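Local coordinates for multicopper oxidase (Arthrobacter sp. FB24, PDB 3GDC), which probably oxidises phenolic substrates and passes their electrons through its copper centres to reduce dioxygen to water, as laccases of the multicopper oxidase family do, at residues I39-D43 against F80-A85; D163-M169 against R206-V212. One frame throughout, in Å; residues are numbered along the deposited sequence.

Contacts 1 and 2 are matching pieces of two successive cupredoxin-like domains. In each, a strand early in the domain (33-49, 163-172) runs parallel to one further along the chain (75-82, 205-211), and in both contacts the paired segments are separated by 36 residues. The two contacts lie in series along the chain, with centres 24 Å apart and nearest atoms about 13 Å apart, and do not touch. Contact 1 is peripheral, its centre about 18 Å from that of the chain, whereas the centre of contact 2 is about 6 Å from it and buried. Neither supplies a copper ligand, yet the side chains of Ala41 and Val212 lie about 7 and 8 Å, respectively, from a bound copper ion.

Contact 1 of 2, residues I39-D43 against F80-A85; sequences IVAVD and FTNAGA
Segment 39-43 of strand 33-49 and the end of strand 75-82 lie side by side in parallel, the segment axes 4.7 Å apart at 19°. Extended backbones pair Ile39 with Phe80, Val40 with Thr81 and Ala41 with Asn82. Thr81 bonds in both directions, N to Ile39 O and O to Ala41 N, and Ala83 N reaches Ala41 O, each at 2.9 Å. On the face shared by Ile39, Phe80, Ala41 and Asn82, the small Ala41 leaves room beside it for the Phe80 ring edge (chi1 t, chi2 52°), CE1 to CB 3.8 Å. On the other face the Ala83 methyl sits against two valines, its CB 3.6 Å from Val40 CG1 and 4.2 Å from Val42 CG1. At Ala83 (phi/psi -102/12) the chain leaves the extended form within an Asx turn, Gly84 N donating to Asn82 OD1 at 2.8 Å; Asn82 ND2 is held by His86 O and Ile111 O. This parallel pairing belongs to a cupredoxin-like sheet. Where the strands part, the polar contacts pass from backbone to side chain and solvent: Asp43 OD2 accepts from Ala85 N at 3.1 Å, and water 2 bridges Asp43 N (2.8 Å) and Ala83 O (2.7 Å).

Contact 2 of 2, residues D163-M169 against R206-V212; sequences DEMVMVM and RIHLINV
A parallel beta ladder in the second cupredoxin-like domain joins strand 163-172 to strand 205-211, neighbours inside a mixed sheet, with 182-185 beside the first and 253-258 beside the second. The segment axes approach to 4.5 Å at 15°, and six pairs run in step from Glu164-Arg206 to Met169-Asn211. Seven backbone hydrogen bonds alternate along it, from Arg206 N to Asp163 O through to Val212 N to Met169 O, both 3.0 Å. The face of Met165, Met167, Met169, Ile207 and Leu209 is mainly apolar, with Asn211 at its end: Met167 CG lies 3.8 Å from Ile207 CG2, Met169 CG 3.8 Å from Leu209 CD1 and Met165 CG 3.7 Å from Ile207 CG1; helix 13-18 covers Met165 and Met167. On the opposite face, Ile210 CD1 lies 4.1 Å from Val166 CG2 and 4.2 Å from Val168 CG2. There too, Arg206 turns to Glu257 and Pro159 O. His208 (chi1 m) is held at both nitrogens, ND1 by Thr128 and NE2 donating to Glu164 OE2 at 2.7 Å and 175°.

Contact 1 of 2, residues I39-D43 against F80-A85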
ATOM      1  N   ILE A  39     -17.702  12.334  25.728  1.00 18.41           N
ATOM      2  CA  ILE A  39     -16.706  11.274  25.592  1.00 18.49           C
ATOM      3  C   ILE A  39     -15.777  11.373  26.796  1.00 18.17           C
ATOM      4  O   ILE A  39     -15.268  12.459  27.116  1.00 17.83           O
ATOM      5  CB  ILE A  39     -15.920  11.403  24.250  1.00 18.18           C
ATOM      6  CG1 ILE A  39     -16.865  11.199  23.046  1.00 18.75           C
ATOM      7  CG2 ILE A  39     -14.739  10.424  24.203  1.00 19.21           C
ATOM      8  CD1 ILE A  39     -16.184  11.146  21.661  1.00 20.55           C
ATOM      9  N   VAL A  40     -15.554  10.243  27.460  1.00 18.20           N
ATOM     10  CA  VAL A  40     -14.698  10.197  28.644  1.00 18.49           C
ATOM     11  C   VAL A  40     -13.567   9.194  28.430  1.00 18.79           C
ATOM     12  O   VAL A  40     -13.827   8.051  28.038  1.00 19.06           O
ATOM     13  CB  VAL A  40     -15.500   9.790  29.910  1.00 18.34           C
ATOM     14  CG1 VAL A  40     -14.593   9.779  31.143  1.00 18.90           C
ATOM     15  CG2 VAL A  40     -16.700  10.728  30.144  1.00 20.06           C
ATOM     16  N   ALA A  41     -12.319   9.608  28.670  1.00 18.81           N
ATOM     17  CA  ALA A  41     -11.201   8.659  28.648  1.00 18.82           C
ATOM     18  C   ALA A  41     -11.140   7.927  29.989  1.00 19.35           C
ATOM     19  O   ALA A  41     -11.117   8.547  31.055  1.00 19.16           O
ATOM     20  CB  ALA A  41      -9.868   9.351  28.316  1.00 18.64           C
ATOM     21  N   VAL A  42     -11.185   6.602  29.935  1.00 20.08           N
ATOM     22  CA  VAL A  42     -11.236   5.797  31.155  1.00 21.14           C
ATOM     23  C   VAL A  42     -10.284   4.614  31.038  1.00 21.40           C
ATOM     24  O   VAL A  42     -10.226   3.958  29.995  1.00 21.01           O
ATOM     25  CB  VAL A  42     -12.674   5.265  31.478  1.00 21.67           C
ATOM     26  CG1 VAL A  42     -13.650   6.393  31.686  1.00 23.33           C
ATOM     27  CG2 VAL A  42     -13.186   4.342  30.391  1.00 22.29           C
ATOM     28  N   ASP A  43      -9.550   4.350  32.115  1.00 21.10           N
ATOM     29  CA  ASP A  43      -8.671   3.195  32.172  1.00 21.50           C
ATOM     30  C   ASP A  43      -9.538   1.989  32.531  1.00 21.12           C
ATOM     31  O   ASP A  43     -10.308   2.036  33.493  1.00 21.04           O
ATOM     32  CB  ASP A  43      -7.576   3.414  33.220  1.00 21.81           C
ATOM     33  CG  ASP A  43      -6.722   4.643  32.934  1.00 23.82           C
ATOM     34  OD1 ASP A  43      -6.706   5.120  31.776  1.00 24.30           O
ATOM     35  OD2 ASP A  43      -6.068   5.138  33.884  1.00 26.11           O
ATOM     36  N   PHE A  80     -15.195  16.386  25.980  1.00 17.89           N
ATOM     37  CA  PHE A  80     -14.203  15.417  26.418  1.00 17.79           C
ATOM     38  C   PHE A  80     -13.864  15.617  27.886  1.00 18.41           C
ATOM     39  O   PHE A  80     -13.593  16.740  28.314  1.00 18.40           O
ATOM     40  CB  PHE A  80     -12.933  15.562  25.567  1.00 17.55           C
ATOM     41  CG  PHE A  80     -11.833  14.601  25.939  1.00 17.84           C
ATOM     42  CD1 PHE A  80     -12.080  13.230  26.024  1.00 17.62           C
ATOM     43  CD2 PHE A  80     -10.542  15.067  26.178  1.00 17.06           C
ATOM     44  CE1 PHE A  80     -11.051  12.334  26.348  1.00 16.44           C
ATOM     45  CE2 PHE A  80      -9.510  14.186  26.502  1.00 18.40           C
ATOM     46  CZ  PHE A  80      -9.765  12.815  26.591  1.00 17.18           C
ATOM     47  N   THR A  81     -13.904  14.533  28.657  1.00 18.58           N
ATOM     48  CA  THR A  81     -13.396  14.533  30.030  1.00 19.25           C
ATOM     49  C   THR A  81     -12.349  13.434  30.164  1.00 19.52           C
ATOM     50  O   THR A  81     -12.557  12.307  29.695  1.00 19.34           O
ATOM     51  CB  THR A  81     -14.515  14.320  31.075  1.00 19.96           C
ATOM     52  OG1 THR A  81     -15.461  15.387  30.987  1.00 21.47           O
ATOM     53  CG2 THR A  81     -13.950  14.284  32.510  1.00 20.74           C
ATOM     54  N   ASN A  82     -11.222  13.771  30.782  1.00 19.44           N
ATOM     55  CA  ASN A  82     -10.170  12.793  31.020  1.00 19.76           C
ATOM     56  C   ASN A  82     -10.318  12.233  32.424  1.00 20.42           C
ATOM     57  O   ASN A  82     -10.001  12.908  33.405  1.00 20.96           O
ATOM     58  CB  ASN A  82      -8.768  13.399  30.815  1.00 19.42           C
ATOM     59  CG  ASN A  82      -7.662  12.362  30.961  1.00 19.12           C
ATOM     60  OD1 ASN A  82      -7.940  11.181  31.193  1.00 19.31           O
ATOM     61  ND2 ASN A  82      -6.412  12.792  30.832  1.00 19.48           N
ATOM     62  N   ALA A  83     -10.830  11.007  32.519  1.00 20.85           N
ATOM     63  CA  ALA A  83     -10.938  10.315  33.798  1.00 21.79           C
ATOM     64  C   ALA A  83      -9.839   9.260  33.984  1.00 22.23           C
ATOM     65  O   ALA A  83      -9.903   8.442  34.904  1.00 22.29           O
ATOM     66  CB  ALA A  83     -12.335   9.693  33.953  1.00 21.76           C
ATOM     67  N   GLY A  84      -8.835   9.289  33.109  1.00 22.95           N
ATOM     68  CA  GLY A  84      -7.672   8.398  33.205  1.00 23.62           C
ATOM     69  C   GLY A  84      -6.559   8.921  34.100  1.00 24.11           C
ATOM     70  O   GLY A  84      -6.642  10.031  34.632  1.00 25.12           O
ATOM     71  N   ALA A  85      -5.514   8.119  34.265  1.00 24.26           N
ATOM     72  CA  ALA A  85      -4.372   8.466  35.117  1.00 24.04           C
ATOM     73  C   ALA A  85      -3.318   9.283  34.376  1.00 24.01           C
ATOM     74  O   ALA A  85      -2.395   9.819  34.996  1.00 24.17           O
ATOM     75  CB  ALA A  85      -3.738   7.203  35.694  1.00 24.61           C
TER
HETATM   76  O   HOH W   1     -17.281  14.538  29.059  1.00 25.39           O
HETATM   77  O   HOH W   2      -9.724   5.731  34.558  1.00 26.24           O
HETATM   78  O   HOH W   3      -4.710   6.970  31.525  1.00 26.80           O

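Contact 2 of 2, residues D163-M169 against R206-V212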
ATOM      1  N   ASP A 163     -27.857  -2.452   4.744  1.00 21.86           N
ATOM      2  CA  ASP A 163     -27.189  -2.825   5.995  1.00 21.14           C
ATOM      3  C   ASP A 163     -25.857  -2.082   6.079  1.00 20.62           C
ATOM      4  O   ASP A 163     -24.929  -2.392   5.341  1.00 21.44           O
ATOM      5  CB  ASP A 163     -26.964  -4.349   6.049  1.00 21.67           C
ATOM      6  CG  ASP A 163     -26.536  -4.856   7.435  1.00 23.24           C
ATOM      7  OD1 ASP A 163     -26.277  -4.049   8.359  1.00 24.43           O
ATOM      8  OD2 ASP A 163     -26.460  -6.097   7.603  1.00 25.41           O
ATOM      9  N   GLU A 164     -25.771  -1.095   6.961  1.00 18.74           N
ATOM     10  CA  GLU A 164     -24.553  -0.301   7.099  1.00 18.08           C
ATOM     11  C   GLU A 164     -23.836  -0.679   8.380  1.00 17.55           C
ATOM     12  O   GLU A 164     -24.461  -0.885   9.434  1.00 16.72           O
ATOM     13  CB  GLU A 164     -24.879   1.192   7.092  1.00 19.01           C
ATOM     14  CG  GLU A 164     -23.682   2.119   6.826  1.00 19.83           C
ATOM     15  CD  GLU A 164     -24.132   3.486   6.344  1.00 23.90           C
ATOM     16  OE1 GLU A 164     -25.363   3.669   6.201  1.00 27.39           O
ATOM     17  OE2 GLU A 164     -23.280   4.370   6.098  1.00 20.85           O
ATOM     18  N   MET A 165     -22.520  -0.790   8.290  1.00 16.29           N
ATOM     19  CA  MET A 165     -21.728  -1.233   9.430  1.00 16.41           C
ATOM     20  C   MET A 165     -20.349  -0.577   9.467  1.00 14.85           C
ATOM     21  O   MET A 165     -19.911   0.040   8.484  1.00 14.08           O
ATOM     22  CB  MET A 165     -21.607  -2.763   9.450  1.00 16.66           C
ATOM     23  CG  MET A 165     -21.222  -3.373   8.139  1.00 18.85           C
ATOM     24  SD  MET A 165     -21.268  -5.186   8.185  1.00 20.77           S
ATOM     25  CE  MET A 165     -23.009  -5.498   8.092  1.00 22.36           C
ATOM     26  N   VAL A 166     -19.701  -0.696  10.623  1.00 13.92           N
ATOM     27  CA  VAL A 166     -18.358  -0.170  10.845  1.00 14.53           C
ATOM     28  C   VAL A 166     -17.433  -1.280  11.343  1.00 14.64           C
ATOM     29  O   VAL A 166     -17.794  -2.081  12.209  1.00 13.77           O
ATOM     30  CB  VAL A 166     -18.336   1.087  11.798  1.00 14.67           C
ATOM     31  CG1 VAL A 166     -18.959   0.797  13.162  1.00 15.76           C
ATOM     32  CG2 VAL A 166     -16.923   1.651  11.947  1.00 15.48           C
ATOM     33  N   MET A 167     -16.236  -1.312  10.767  1.00 13.83           N
ATOM     34  CA  MET A 167     -15.214  -2.285  11.137  1.00 14.40           C
ATOM     35  C   MET A 167     -13.886  -1.585  11.392  1.00 13.61           C
ATOM     36  O   MET A 167     -13.267  -1.038  10.461  1.00 13.95           O
ATOM     37  CB  MET A 167     -15.050  -3.326  10.022  1.00 13.76           C
ATOM     38  CG  MET A 167     -16.260  -4.230   9.884  1.00 15.27           C
ATOM     39  SD  MET A 167     -15.921  -5.590   8.757  1.00 16.16           S
ATOM     40  CE  MET A 167     -17.414  -6.574   9.016  1.00 15.51           C
ATOM     41  N   VAL A 168     -13.449  -1.611  12.646  1.00 13.28           N
ATOM     42  CA  VAL A 168     -12.172  -1.019  13.024  1.00 13.55           C
ATOM     43  C   VAL A 168     -11.162  -2.150  13.268  1.00 13.65           C
ATOM     44  O   VAL A 168     -11.368  -3.020  14.129  1.00 13.97           O
ATOM     45  CB  VAL A 168     -12.282  -0.113  14.270  1.00 13.11           C
ATOM     46  CG1 VAL A 168     -10.924   0.501  14.599  1.00 14.88           C
ATOM     47  CG2 VAL A 168     -13.357   0.987  14.069  1.00 13.87           C
ATOM     48  N   MET A 169     -10.093  -2.142  12.477  1.00 13.73           N
ATOM     49  CA  MET A 169      -9.054  -3.166  12.553  1.00 14.34           C
ATOM     50  C   MET A 169      -7.954  -2.676  13.476  1.00 14.34           C
ATOM     51  O   MET A 169      -7.384  -1.600  13.252  1.00 14.18           O
ATOM     52  CB  MET A 169      -8.463  -3.449  11.159  1.00 13.54           C
ATOM     53  CG  MET A 169      -9.461  -3.876  10.108  1.00 14.02           C
ATOM     54  SD  MET A 169      -8.675  -4.189   8.508  1.00 16.32           S
ATOM     55  CE  MET A 169      -8.159  -2.521   8.043  1.00 15.84           C
ATOM     56  N   ARG A 206     -22.937  -1.930   3.209  1.00 17.00           N
ATOM     57  CA  ARG A 206     -21.964  -0.848   3.157  1.00 15.81           C
ATOM     58  C   ARG A 206     -21.136  -0.887   4.443  1.00 16.03           C
ATOM     59  O   ARG A 206     -21.671  -0.759   5.549  1.00 15.45           O
ATOM     60  CB  ARG A 206     -22.662   0.523   3.000  1.00 16.36           C
ATOM     61  CG  ARG A 206     -21.736   1.731   3.037  1.00 16.35           C
ATOM     62  CD  ARG A 206     -22.462   3.049   2.678  1.00 17.07           C
ATOM     63  NE  ARG A 206     -22.970   3.013   1.306  1.00 18.62           N
ATOM     64  CZ  ARG A 206     -24.151   3.500   0.914  1.00 19.94           C
ATOM     65  NH1 ARG A 206     -24.958   4.081   1.787  1.00 21.25           N
ATOM     66  NH2 ARG A 206     -24.519   3.395  -0.361  1.00 20.38           N
ATOM     67  N   ILE A 207     -19.834  -1.070   4.288  1.00 14.67           N
ATOM     68  CA  ILE A 207     -18.942  -1.194   5.431  1.00 14.15           C
ATOM     69  C   ILE A 207     -17.982  -0.009   5.472  1.00 13.61           C
ATOM     70  O   ILE A 207     -17.303   0.281   4.489  1.00 13.90           O
ATOM     71  CB  ILE A 207     -18.110  -2.509   5.354  1.00 14.35           C
ATOM     72  CG1 ILE A 207     -19.022  -3.731   5.202  1.00 14.77           C
ATOM     73  CG2 ILE A 207     -17.191  -2.640   6.589  1.00 14.42           C
ATOM     74  CD1 ILE A 207     -18.263  -5.023   4.805  1.00 15.51           C
ATOM     75  N   HIS A 208     -17.909   0.648   6.622  1.00 12.74           N
ATOM     76  CA  HIS A 208     -16.876   1.644   6.865  1.00 12.75           C
ATOM     77  C   HIS A 208     -15.693   0.944   7.527  1.00 12.45           C
ATOM     78  O   HIS A 208     -15.763   0.591   8.700  1.00 12.63           O
ATOM     79  CB  HIS A 208     -17.421   2.749   7.767  1.00 13.65           C
ATOM     80  CG  HIS A 208     -18.598   3.443   7.171  1.00 13.22           C
ATOM     81  ND1 HIS A 208     -18.476   4.517   6.318  1.00 15.59           N
ATOM     82  CD2 HIS A 208     -19.921   3.168   7.250  1.00 15.34           C
ATOM     83  CE1 HIS A 208     -19.678   4.894   5.919  1.00 16.68           C
ATOM     84  NE2 HIS A 208     -20.571   4.085   6.460  1.00 16.80           N
ATOM     85  N   LEU A 209     -14.608   0.775   6.777  1.00 12.67           N
ATOM     86  CA  LEU A 209     -13.443   0.016   7.265  1.00 12.80           C
ATOM     87  C   LEU A 209     -12.309   0.950   7.609  1.00 12.99           C
ATOM     88  O   LEU A 209     -11.851   1.698   6.746  1.00 12.99           O
ATOM     89  CB  LEU A 209     -12.966  -0.968   6.188  1.00 13.39           C
ATOM     90  CG  LEU A 209     -11.748  -1.816   6.570  1.00 14.25           C
ATOM     91  CD1 LEU A 209     -12.162  -2.865   7.576  1.00 13.14           C
ATOM     92  CD2 LEU A 209     -11.188  -2.463   5.308  1.00 15.25           C
ATOM     93  N   ILE A 210     -11.851   0.886   8.856  1.00 12.30           N
ATOM     94  CA  ILE A 210     -10.854   1.816   9.369  1.00 12.93           C
ATOM     95  C   ILE A 210      -9.689   1.059   9.963  1.00 12.97           C
ATOM     96  O   ILE A 210      -9.886   0.191  10.810  1.00 12.61           O
ATOM     97  CB  ILE A 210     -11.456   2.709  10.477  1.00 13.79           C
ATOM     98  CG1 ILE A 210     -12.652   3.475   9.926  1.00 14.18           C
ATOM     99  CG2 ILE A 210     -10.398   3.645  11.062  1.00 14.30           C
ATOM    100  CD1 ILE A 210     -13.649   3.888  10.982  1.00 15.59           C
ATOM    101  N   ASN A 211      -8.475   1.431   9.556  1.00 13.05           N
ATOM    102  CA  ASN A 211      -7.291   0.804  10.107  1.00 13.46           C
ATOM    103  C   ASN A 211      -6.620   1.662  11.173  1.00 13.62           C
ATOM    104  O   ASN A 211      -6.123   2.754  10.862  1.00 13.56           O
ATOM    105  CB  ASN A 211      -6.274   0.465   9.008  1.00 13.86           C
ATOM    106  CG  ASN A 211      -5.109  -0.337   9.554  1.00 14.99           C
ATOM    107  OD1 ASN A 211      -5.300  -1.156  10.463  1.00 15.05           O
ATOM    108  ND2 ASN A 211      -3.904  -0.100   9.033  1.00 15.33           N
ATOM    109  N   VAL A 212      -6.582   1.161  12.414  1.00 13.10           N
ATOM    110  CA  VAL A 212      -5.813   1.829  13.480  1.00 14.07           C
ATOM    111  C   VAL A 212      -4.593   1.020  13.958  1.00 14.24           C
ATOM    112  O   VAL A 212      -3.938   1.387  14.925  1.00 14.59           O
ATOM    113  CB  VAL A 212      -6.686   2.227  14.680  1.00 13.71           C
ATOM    114  CG1 VAL A 212      -7.836   3.103  14.233  1.00 15.05           C
ATOM    115  CG2 VAL A 212      -7.209   0.977  15.408  1.00 14.57           C
TER